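Acyl-coa oxidase (Arabidopsis thaliana, PDB 1W07) catalyses the FAD-dependent desaturation of long- and medium-chain acyl-CoAs to 2-trans-enoyl-CoAs in peroxisomal beta-oxidation, passing electrons to oxygen to give hydrogen peroxide, and works as a homodimer. Local coordinates at the interface of chains A and B. Coordinates in Å, arbitrary orientation; residue numbers count along the deposited sequence, not the author numbering. Chains: chain A/B, Acyl-coa oxidase.

Contact 1: the interface of chains A and B. Residues chain A 66, 70, 73, 98; chain B 650-651, 654, 659.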
loop_
_atom_site.group_PDB
_atom_site.type_symbol
_atom_site.label_atom_id
_atom_site.label_comp_id
_atom_site.label_asym_id
_atom_site.label_seq_id
_atom_site.Cartn_x
_atom_site.Cartn_y
_atom_site.Cartn_z
ATOM N N LEU A 66 21.726 17.656 -4.417
ATOM C CA LEU A 66 22.159 18.952 -4.943
ATOM C C LEU A 66 23.287 18.728 -5.942
ATOM O O LEU A 66 23.329 19.367 -6.989
ATOM C CB LEU A 66 22.631 19.887 -3.814
ATOM C CG LEU A 66 21.593 20.291 -2.753
ATOM C CD1 LEU A 66 22.237 21.232 -1.734
ATOM C CD2 LEU A 66 20.383 20.958 -3.413
ATOM N N ALA A 70 23.417 19.828 -9.899
ATOM C CA ALA A 70 24.479 20.699 -10.408
ATOM C C ALA A 70 25.189 20.006 -11.568
ATOM O O ALA A 70 25.473 20.626 -12.599
ATOM C CB ALA A 70 25.474 21.012 -9.292
ATOM N N PHE A 73 22.989 20.008 -14.688
ATOM C CA PHE A 73 23.006 21.320 -15.329
ATOM C C PHE A 73 24.266 21.442 -16.185
ATOM O O PHE A 73 24.212 21.860 -17.341
ATOM C CB PHE A 73 23.008 22.433 -14.276
ATOM C CG PHE A 73 21.683 22.630 -13.587
ATOM C CD1 PHE A 73 21.623 22.860 -12.212
ATOM C CD2 PHE A 73 20.489 22.590 -14.309
ATOM C CE1 PHE A 73 20.400 23.043 -11.564
ATOM C CE2 PHE A 73 19.257 22.775 -13.669
ATOM C CZ PHE A 73 19.216 22.999 -12.295
ATOM N N TYR A 98 14.435 19.843 -6.152
ATOM C CA TYR A 98 13.858 21.174 -6.326
ATOM C C TYR A 98 13.675 21.546 -7.800
ATOM O O TYR A 98 12.765 22.304 -8.143
ATOM C CB TYR A 98 14.743 22.223 -5.618
ATOM C CG TYR A 98 16.097 22.431 -6.269
ATOM C CD1 TYR A 98 16.253 23.330 -7.328
ATOM C CD2 TYR A 98 17.209 21.674 -5.878
ATOM C CE1 TYR A 98 17.483 23.460 -7.990
ATOM C CE2 TYR A 98 18.440 21.806 -6.529
ATOM C CZ TYR A 98 18.564 22.703 -7.588
ATOM O OH TYR A 98 19.772 22.834 -8.236
ATOM N N TYR B 650 27.106 23.209 -4.694
ATOM C CA TYR B 650 26.132 22.858 -5.723
ATOM C C TYR B 650 25.005 23.833 -6.031
ATOM O O TYR B 650 24.275 23.643 -7.011
ATOM C CB TYR B 650 25.558 21.481 -5.387
ATOM C CG TYR B 650 26.638 20.483 -4.999
ATOM C CD1 TYR B 650 26.624 19.862 -3.753
ATOM C CD2 TYR B 650 27.688 20.184 -5.869
ATOM C CE1 TYR B 650 27.627 18.969 -3.374
ATOM C CE2 TYR B 650 28.706 19.295 -5.506
ATOM C CZ TYR B 650 28.663 18.684 -4.254
ATOM O OH TYR B 650 29.620 17.769 -3.892
ATOM N N LEU B 651 24.851 24.870 -5.215
ATOM C CA LEU B 651 23.801 25.854 -5.461
ATOM C C LEU B 651 24.360 27.209 -5.896
ATOM O O LEU B 651 23.906 27.776 -6.894
ATOM C CB LEU B 651 22.926 26.033 -4.212
ATOM C CG LEU B 651 21.999 24.853 -3.877
ATOM C CD1 LEU B 651 21.266 25.085 -2.552
ATOM C CD2 LEU B 651 21.015 24.678 -5.025
ATOM N N VAL B 654 25.619 27.472 -9.524
ATOM C CA VAL B 654 24.533 27.459 -10.501
ATOM C C VAL B 654 23.916 28.850 -10.614
ATOM O O VAL B 654 23.719 29.372 -11.716
ATOM C CB VAL B 654 23.423 26.449 -10.091
ATOM C CG1 VAL B 654 22.238 26.556 -11.038
ATOM C CG2 VAL B 654 23.981 25.030 -10.106
ATOM N N LEU B 659 29.039 27.124 -13.846
ATOM C CA LEU B 659 29.136 25.689 -14.085
ATOM C C LEU B 659 30.213 25.363 -15.113
ATOM O O LEU B 659 31.116 24.576 -14.764
ATOM C CB LEU B 659 27.788 25.149 -14.556
ATOM C CG LEU B 659 26.621 25.374 -13.589
ATOM C CD1 LEU B 659 25.319 24.952 -14.256
ATOM C CD2 LEU B 659 26.866 24.598 -12.299
ATOM O OXT LEU B 659 30.142 25.886 -16.248
HETATM O O HOH W 1 22.083 21.872 -7.256
#

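Contact 2: the interface of chains A and B. Residues chain A 393, 396-397, 404, 411; chain B 229, 414, 418.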
loop_
_atom_site.group_PDB
_atom_site.type_symbol
_atom_site.label_atom_id
_atom_site.label_comp_id
_atom_site.label_asym_id
_atom_site.label_seq_id
_atom_site.Cartn_x
_atom_site.Cartn_y
_atom_site.Cartn_z
ATOM N N GLU A 393 2.139 -1.673 -5.287
ATOM C CA GLU A 393 2.222 -2.392 -4.012
ATOM C C GLU A 393 1.916 -3.870 -4.240
ATOM O O GLU A 393 2.549 -4.736 -3.632
ATOM C CB GLU A 393 1.261 -1.776 -2.979
ATOM C CG GLU A 393 1.101 -2.555 -1.646
ATOM C CD GLU A 393 2.425 -2.987 -1.004
ATOM O OE1 GLU A 393 3.450 -2.307 -1.211
ATOM O OE2 GLU A 393 2.442 -4.001 -0.265
ATOM N N ARG A 396 4.829 -5.728 -5.416
ATOM C CA ARG A 396 5.769 -6.028 -4.336
ATOM C C ARG A 396 5.359 -7.325 -3.656
ATOM O O ARG A 396 6.206 -8.169 -3.340
ATOM C CB ARG A 396 5.805 -4.885 -3.317
ATOM C CG ARG A 396 7.025 -4.926 -2.393
ATOM C CD ARG A 396 6.866 -3.947 -1.249
ATOM N NE ARG A 396 5.670 -4.281 -0.491
ATOM C CZ ARG A 396 5.575 -5.340 0.305
ATOM N NH1 ARG A 396 6.613 -6.154 0.470
ATOM N NH2 ARG A 396 4.425 -5.612 0.905
ATOM N N LYS A 397 4.059 -7.488 -3.434
ATOM C CA LYS A 397 3.553 -8.712 -2.810
ATOM C C LYS A 397 3.765 -9.914 -3.737
ATOM O O LYS A 397 4.003 -11.023 -3.273
ATOM C CB LYS A 397 2.060 -8.561 -2.488
ATOM C CG LYS A 397 1.768 -7.586 -1.346
ATOM C CD LYS A 397 0.278 -7.564 -1.017
ATOM C CE LYS A 397 -0.043 -6.569 0.092
ATOM N NZ LYS A 397 0.590 -6.984 1.374
ATOM N N TYR A 404 10.292 -7.454 0.028
ATOM C CA TYR A 404 10.311 -6.568 1.189
ATOM C C TYR A 404 11.658 -5.855 1.358
ATOM O O TYR A 404 11.777 -4.886 2.123
ATOM C CB TYR A 404 9.966 -7.365 2.446
ATOM C CG TYR A 404 9.696 -6.522 3.668
ATOM C CD1 TYR A 404 8.667 -5.573 3.686
ATOM C CD2 TYR A 404 10.444 -6.702 4.825
ATOM C CE1 TYR A 404 8.393 -4.823 4.852
ATOM C CE2 TYR A 404 10.183 -5.973 5.976
ATOM C CZ TYR A 404 9.172 -5.046 5.997
ATOM O OH TYR A 404 8.939 -4.381 7.180
ATOM N N PRO A 411 9.685 -1.279 -2.867
ATOM C CA PRO A 411 9.315 -0.459 -1.704
ATOM C C PRO A 411 9.473 1.050 -1.995
ATOM O O PRO A 411 8.567 1.841 -1.750
ATOM C CB PRO A 411 10.284 -0.947 -0.621
ATOM C CG PRO A 411 10.510 -2.370 -0.975
ATOM C CD PRO A 411 10.606 -2.363 -2.482
ATOM N N MET B 229 11.958 -2.278 3.551
ATOM C CA MET B 229 10.948 -1.270 3.310
ATOM C C MET B 229 10.627 -0.388 4.522
ATOM O O MET B 229 10.355 -0.883 5.618
ATOM C CB MET B 229 9.682 -1.990 2.840
ATOM C CG MET B 229 8.446 -1.135 2.728
ATOM S SD MET B 229 7.041 -2.081 2.106
ATOM C CE MET B 229 5.778 -0.804 2.205
ATOM N N PHE B 414 2.491 0.790 8.215
ATOM C CA PHE B 414 2.234 -0.029 7.042
ATOM C C PHE B 414 3.459 -0.882 6.724
ATOM O O PHE B 414 3.368 -2.107 6.534
ATOM C CB PHE B 414 1.916 0.863 5.837
ATOM C CG PHE B 414 1.680 0.092 4.557
ATOM C CD1 PHE B 414 0.542 -0.692 4.398
ATOM C CD2 PHE B 414 2.605 0.136 3.524
ATOM C CE1 PHE B 414 0.321 -1.425 3.236
ATOM C CE2 PHE B 414 2.397 -0.599 2.342
ATOM C CZ PHE B 414 1.254 -1.381 2.198
ATOM N N VAL B 418 3.194 -5.051 6.859
ATOM C CA VAL B 418 3.139 -5.841 5.623
ATOM C C VAL B 418 3.770 -7.218 5.593
ATOM O O VAL B 418 3.304 -8.098 4.858
ATOM C CB VAL B 418 3.678 -5.077 4.377
ATOM C CG1 VAL B 418 2.629 -4.126 3.887
ATOM C CG2 VAL B 418 4.961 -4.354 4.688
HETATM O O HOH W 2 11.384 -2.581 7.654
HETATM O O HOH W 3 4.235 -8.135 2.351
#

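Contact 3: the interface of chains A and B. Residues chain A 175, 229, 233-234, 415-416, 418-419; chain B 404.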
loop_
_atom_site.group_PDB
_atom_site.type_symbol
_atom_site.label_atom_id
_atom_site.label_comp_id
_atom_site.label_asym_id
_atom_site.label_seq_id
_atom_site.Cartn_x
_atom_site.Cartn_y
_atom_site.Cartn_z
ATOM N N TRP A 175 4.320 21.904 2.393
ATOM C CA TRP A 175 4.485 20.907 1.332
ATOM C C TRP A 175 5.261 21.317 0.072
ATOM O O TRP A 175 5.848 20.453 -0.584
ATOM C CB TRP A 175 3.121 20.300 0.897
ATOM C CG TRP A 175 2.691 19.152 1.791
ATOM C CD1 TRP A 175 1.643 19.125 2.649
ATOM C CD2 TRP A 175 3.404 17.916 1.979
ATOM N NE1 TRP A 175 1.657 17.955 3.373
ATOM C CE2 TRP A 175 2.732 17.198 2.986
ATOM C CE3 TRP A 175 4.552 17.354 1.394
ATOM C CZ2 TRP A 175 3.166 15.950 3.438
ATOM C CZ3 TRP A 175 4.979 16.107 1.835
ATOM C CH2 TRP A 175 4.283 15.423 2.854
ATOM N N MET A 229 7.422 9.293 3.948
ATOM C CA MET A 229 7.326 7.856 3.724
ATOM C C MET A 229 8.402 7.274 2.782
ATOM O O MET A 229 8.716 7.842 1.728
ATOM C CB MET A 229 5.949 7.568 3.141
ATOM C CG MET A 229 5.645 6.110 2.904
ATOM S SD MET A 229 3.999 5.891 2.186
ATOM C CE MET A 229 4.144 4.197 1.465
ATOM N N ALA A 233 13.218 7.937 -1.797
ATOM C CA ALA A 233 11.991 8.524 -2.351
ATOM C C ALA A 233 11.990 10.048 -2.360
ATOM O O ALA A 233 12.876 10.666 -2.934
ATOM C CB ALA A 233 10.758 8.004 -1.582
ATOM N N TYR A 234 10.981 10.656 -1.727
ATOM C CA TYR A 234 10.906 12.107 -1.682
ATOM C C TYR A 234 11.801 12.743 -0.637
ATOM O O TYR A 234 11.904 13.961 -0.567
ATOM C CB TYR A 234 9.458 12.570 -1.458
ATOM C CG TYR A 234 8.747 13.000 -2.726
ATOM C CD1 TYR A 234 8.247 12.062 -3.624
ATOM C CD2 TYR A 234 8.605 14.350 -3.036
ATOM C CE1 TYR A 234 7.627 12.455 -4.806
ATOM C CE2 TYR A 234 7.980 14.761 -4.209
ATOM C CZ TYR A 234 7.494 13.805 -5.092
ATOM O OH TYR A 234 6.867 14.200 -6.246
ATOM N N ALA A 415 6.534 4.229 -2.482
ATOM C CA ALA A 415 6.643 5.419 -1.646
ATOM C C ALA A 415 6.801 6.693 -2.462
ATOM O O ALA A 415 6.158 7.702 -2.189
ATOM C CB ALA A 415 7.828 5.270 -0.701
ATOM N N VAL A 416 7.661 6.647 -3.465
ATOM C CA VAL A 416 7.903 7.823 -4.271
ATOM C C VAL A 416 6.726 8.171 -5.183
ATOM O O VAL A 416 6.510 9.336 -5.497
ATOM C CB VAL A 416 9.207 7.644 -5.099
ATOM C CG1 VAL A 416 8.960 6.732 -6.299
ATOM C CG2 VAL A 416 9.769 9.015 -5.493
ATOM N N VAL A 418 3.187 7.248 -4.676
ATOM C CA VAL A 418 1.937 7.471 -3.967
ATOM C C VAL A 418 1.467 8.926 -3.837
ATOM O O VAL A 418 0.266 9.200 -3.815
ATOM C CB VAL A 418 1.980 6.752 -2.577
ATOM C CG1 VAL A 418 2.506 7.665 -1.494
ATOM C CG2 VAL A 418 0.611 6.209 -2.250
ATOM N N PRO A 419 2.405 9.893 -3.770
ATOM C CA PRO A 419 1.944 11.279 -3.658
ATOM C C PRO A 419 1.077 11.678 -4.853
ATOM O O PRO A 419 0.303 12.628 -4.768
ATOM C CB PRO A 419 3.250 12.072 -3.615
ATOM C CG PRO A 419 4.190 11.138 -2.964
ATOM C CD PRO A 419 3.868 9.820 -3.620
ATOM N N TYR B 404 1.343 11.641 4.407
ATOM C CA TYR B 404 2.584 11.221 3.762
ATOM C C TYR B 404 3.812 11.479 4.650
ATOM O O TYR B 404 4.895 10.928 4.424
ATOM C CB TYR B 404 2.723 11.941 2.416
ATOM C CG TYR B 404 3.829 11.403 1.514
ATOM C CD1 TYR B 404 3.862 10.062 1.116
ATOM C CD2 TYR B 404 4.839 12.243 1.055
ATOM C CE1 TYR B 404 4.882 9.577 0.291
ATOM C CE2 TYR B 404 5.844 11.780 0.229
ATOM C CZ TYR B 404 5.872 10.459 -0.154
ATOM O OH TYR B 404 6.877 10.052 -1.013
HETATM O O HOH W 4 9.235 10.075 0.495
#

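Contact 4: the interface of chains A and B. Residues chain A 328-329, 590; chain B 513-516.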
loop_
_atom_site.group_PDB
_atom_site.type_symbol
_atom_site.label_atom_id
_atom_site.label_comp_id
_atom_site.label_asym_id
_atom_site.label_seq_id
_atom_site.Cartn_x
_atom_site.Cartn_y
_atom_site.Cartn_z
ATOM N N LYS A 328 -1.997 -19.520 -12.249
ATOM C CA LYS A 328 -3.103 -18.661 -12.660
ATOM C C LYS A 328 -3.416 -17.539 -11.681
ATOM O O LYS A 328 -3.935 -16.494 -12.071
ATOM C CB LYS A 328 -4.332 -19.516 -12.937
ATOM C CG LYS A 328 -4.323 -20.091 -14.353
ATOM C CD LYS A 328 -4.834 -19.072 -15.382
ATOM C CE LYS A 328 -4.659 -19.584 -16.821
ATOM N NZ LYS A 328 -3.226 -19.761 -17.222
ATOM N N THR A 329 -3.098 -17.742 -10.409
ATOM C CA THR A 329 -3.317 -16.694 -9.421
ATOM C C THR A 329 -2.293 -15.581 -9.664
ATOM O O THR A 329 -2.622 -14.394 -9.585
ATOM C CB THR A 329 -3.182 -17.223 -7.956
ATOM O OG1 THR A 329 -1.986 -18.006 -7.829
ATOM C CG2 THR A 329 -4.388 -18.073 -7.569
ATOM N N ARG A 590 -9.307 -16.146 -18.614
ATOM C CA ARG A 590 -8.313 -17.185 -18.330
ATOM C C ARG A 590 -7.565 -17.574 -19.589
ATOM O O ARG A 590 -6.349 -17.765 -19.577
ATOM C CB ARG A 590 -8.963 -18.445 -17.770
ATOM C CG ARG A 590 -9.124 -18.490 -16.272
ATOM C CD ARG A 590 -9.296 -19.948 -15.837
ATOM N NE ARG A 590 -10.394 -20.597 -16.543
ATOM C CZ ARG A 590 -11.682 -20.342 -16.333
ATOM N NH1 ARG A 590 -12.046 -19.455 -15.421
ATOM N NH2 ARG A 590 -12.606 -20.958 -17.058
ATOM N N GLN B 513 -5.349 -26.308 -11.070
ATOM C CA GLN B 513 -4.393 -25.277 -11.473
ATOM C C GLN B 513 -5.009 -24.263 -12.433
ATOM O O GLN B 513 -4.711 -23.066 -12.372
ATOM C CB GLN B 513 -3.163 -25.920 -12.127
ATOM C CG GLN B 513 -2.299 -26.732 -11.166
ATOM C CD GLN B 513 -1.915 -25.958 -9.904
ATOM O OE1 GLN B 513 -1.466 -24.812 -9.971
ATOM N NE2 GLN B 513 -2.074 -26.594 -8.748
ATOM N N GLU B 514 -5.867 -24.747 -13.325
ATOM C CA GLU B 514 -6.536 -23.884 -14.287
ATOM C C GLU B 514 -7.488 -22.911 -13.578
ATOM O O GLU B 514 -7.573 -21.738 -13.943
ATOM C CB GLU B 514 -7.324 -24.747 -15.278
ATOM C CG GLU B 514 -7.994 -23.990 -16.419
ATOM C CD GLU B 514 -7.005 -23.207 -17.262
ATOM O OE1 GLU B 514 -5.871 -23.689 -17.440
ATOM O OE2 GLU B 514 -7.364 -22.114 -17.750
ATOM N N LEU B 515 -8.193 -23.398 -12.559
ATOM C CA LEU B 515 -9.158 -22.576 -11.843
ATOM C C LEU B 515 -8.648 -21.979 -10.528
ATOM O O LEU B 515 -9.447 -21.622 -9.655
ATOM C CB LEU B 515 -10.420 -23.400 -11.581
ATOM C CG LEU B 515 -11.071 -24.073 -12.799
ATOM C CD1 LEU B 515 -12.240 -24.904 -12.340
ATOM C CD2 LEU B 515 -11.545 -23.035 -13.797
ATOM N N LEU B 516 -7.333 -21.848 -10.386
ATOM C CA LEU B 516 -6.751 -21.310 -9.154
ATOM C C LEU B 516 -7.392 -20.017 -8.689
ATOM O O LEU B 516 -7.727 -19.889 -7.513
ATOM C CB LEU B 516 -5.242 -21.079 -9.295
ATOM C CG LEU B 516 -4.295 -22.258 -9.093
ATOM C CD1 LEU B 516 -2.882 -21.734 -8.971
ATOM C CD2 LEU B 516 -4.657 -23.035 -7.837
HETATM O O HOH W 5 -2.266 -22.293 -12.294
#

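Contact 1: the interface of chains A and B
A:Phe73 and B:Val654 cross at about a right angle where the C-terminal segment of one acyl-CoA oxidase subunit packs on helix 58-78 of the other. Both methyls of B:Val654 meet the ring at CD1, CG2 coming to 3.8 Å from A:Phe73 CD1, while the ring's own stem is touched from B:Leu659, the final residue, whose CD1 lies 3.4 Å from A:Phe73 CB. One helical turn back, A:Ala70 offers a bare methyl to B:Tyr650. That tyrosine touches with its root: CB lies 3.5 Å from the carbonyl O of A:Leu66 and 3.7 Å from A:Leu66 CB. With CG anti to the carbonyl carbon (chi1 -46°), its ring starts alongside the A:Leu66 backbone and carries the hydroxyl away. A glycine in place of B:Tyr650 would probably open a gap against A:Leu66 and A:Ala70 and leave the C-terminal helix less firmly seated. B:Leu651 lays both methyls against A:Leu66, which it meets at a slant, and its CD2 also reaches the phenol of A:Tyr98, past which the leucine slides in the opposite direction. A water in the plane of that phenol, 2.7 Å from A:Tyr98 OH, also links the backbone O atoms of A:Leu66 and B:Tyr650.

Contact 2: the interface of chains A and B
The C-terminal end of helix 370-397, the 3-10 turn 400-404 and the start of helix 410-417 in chain A meet a loop of chain B at B:Met229, together with B:Phe414 on helix 410-417 and B:Val418 on the turn that follows. In this homodimer interface of an acyl-CoA oxidase, A:Arg396 holds A:Glu393 side-on, NE to OE1 and NH2 to OE2, the latter at 2.8 Å on the syn lone pair. The carboxylate thus fixed presents its CD at the edge of the B:Phe414 ring, 3.8 Å from CZ, with the two planes 77° apart. An alanine at A:Glu393 would probably leave the A:Arg396 guanidinium without its anionic mate and less firmly held in its plane, and the B:Phe414 edge without its cover. B:Met229, extended beyond CG, crosses A:Arg396 at about a right angle and lays SD over one guanidinium face, toward the rim, 3.7 Å from NE. Its CB packs against A:Pro411 CB and A:Tyr404 CE1. B:Val418 brings CG2 to the rim of the tyrosine, 3.5 Å from A:Tyr404 CE1, and its carbonyl O takes part in a water link to A:Arg396 NH2. The backbone N of B:Met229 donates to A:Tyr404 O at 3.0 Å.

Contact 3: the interface of chains A and B
This is a knob-in-pocket piece of the homodimer interface, in which the side chain of B:Tyr404 enters chain A and helps to hold the two acyl-CoA oxidase subunits together. With CG anti to the backbone N (chi1 -169°), the phenol reaches inward and is gripped at its far end and on its flanks. Its OH donates to the backbone O of A:Ala415 at 2.7 Å, approaching from above the carbonyl plane, 46° out of it, rather than on a lone pair. A water 2.8 Å from B:Tyr404 OH ties the same hydroxyl to A:Met229 O and A:Tyr234 N, which together restrain the phenol end. The side chain of A:Tyr234 crosses that of B:Tyr404 at about a right angle, with its CD1 3.6 Å from B:Tyr404 OH. One face of the ring lies under A:Pro419, whose CG sits 3.7 Å from the ring centroid in a CH-pi contact displaced toward the hydroxyl end. A:Trp175 crosses at about a right angle, bringing CZ3 to the ring edge in plane and CH2 to 3.7 Å from B:Tyr404 CD2. The Val418 and Met229 contacts of the other copy recur here. The pocket joins the loop at A:Trp175, the segment running into the 3-10 turn 233-236, and the junction of helix 410-417 with turn 418-421, and its centre lies about 13 Å from the catalytic base A:Glu424.

Contact 4: the interface of chains A and B
The guanidinium of A:Arg590 has the CD2 methyl of B:Leu515 over the centre of one face, 3.7 Å above the plane, and B:Glu514 OE2 in plane at its edge. The carboxylate is turned almost across the guanidinium, the two planes standing 78° apart, and the salt bridge is a loose one, with A:Arg590 NE 3.6 Å from B:Glu514 OE2. A bend at chi3 (-55°) carries the arginine's outer end across B:Leu515, giving it an apolar bed on one side and an acid at the rim. B:Glu514 also bends, at chi2 (59°), and lies side by side with A:Lys328, both pointing the same way. The lysine's CE comes 3.8 Å from B:Glu514 OE2; its NZ stands 4.7 Å from OE1 of the same acid, so the two positive groups probably help to stabilise the carboxylate's negative charge. Closer to its backbone, A:Lys328 rests CG on the carbonyl O of B:Gln513. That oxygen is also linked to A:Lys328 N by a water, 2.6 Å from B:Gln513 O. A:Thr329 crosses B:Leu516 obliquely, its methyl CG2 3.6 Å from B:Leu516 CB. In the acyl-CoA oxidase dimer this patch sets the first turn of helix 328-361 and the helix 579-596 of chain A against the break in chain B between helices 508-514 and 516-538, so that a helix start from the middle of the chain A sequence and a helix nearer its C-terminus pack together there.

Contacts 2 and 3 are neighbours, their C-alpha centres about 14 Å apart, and share Met229, Tyr404 and Val418 with the chains exchanged, so they are overlapping parts of the same contact, on the two sides of the two-fold axis. Contact 1 lies about 23 Å from contact 3, and contact 4 about 24 Å from contact 2; the outer pair, 1 and 4, are about 53 Å apart. The subunits therefore touch at well separated places, from the C-terminal tail at contact 1 to the helical packing at contact 4. Contact 3 comes nearest the catalytic Glu424, which suggests that dimerisation helps to shape the surroundings of the active site.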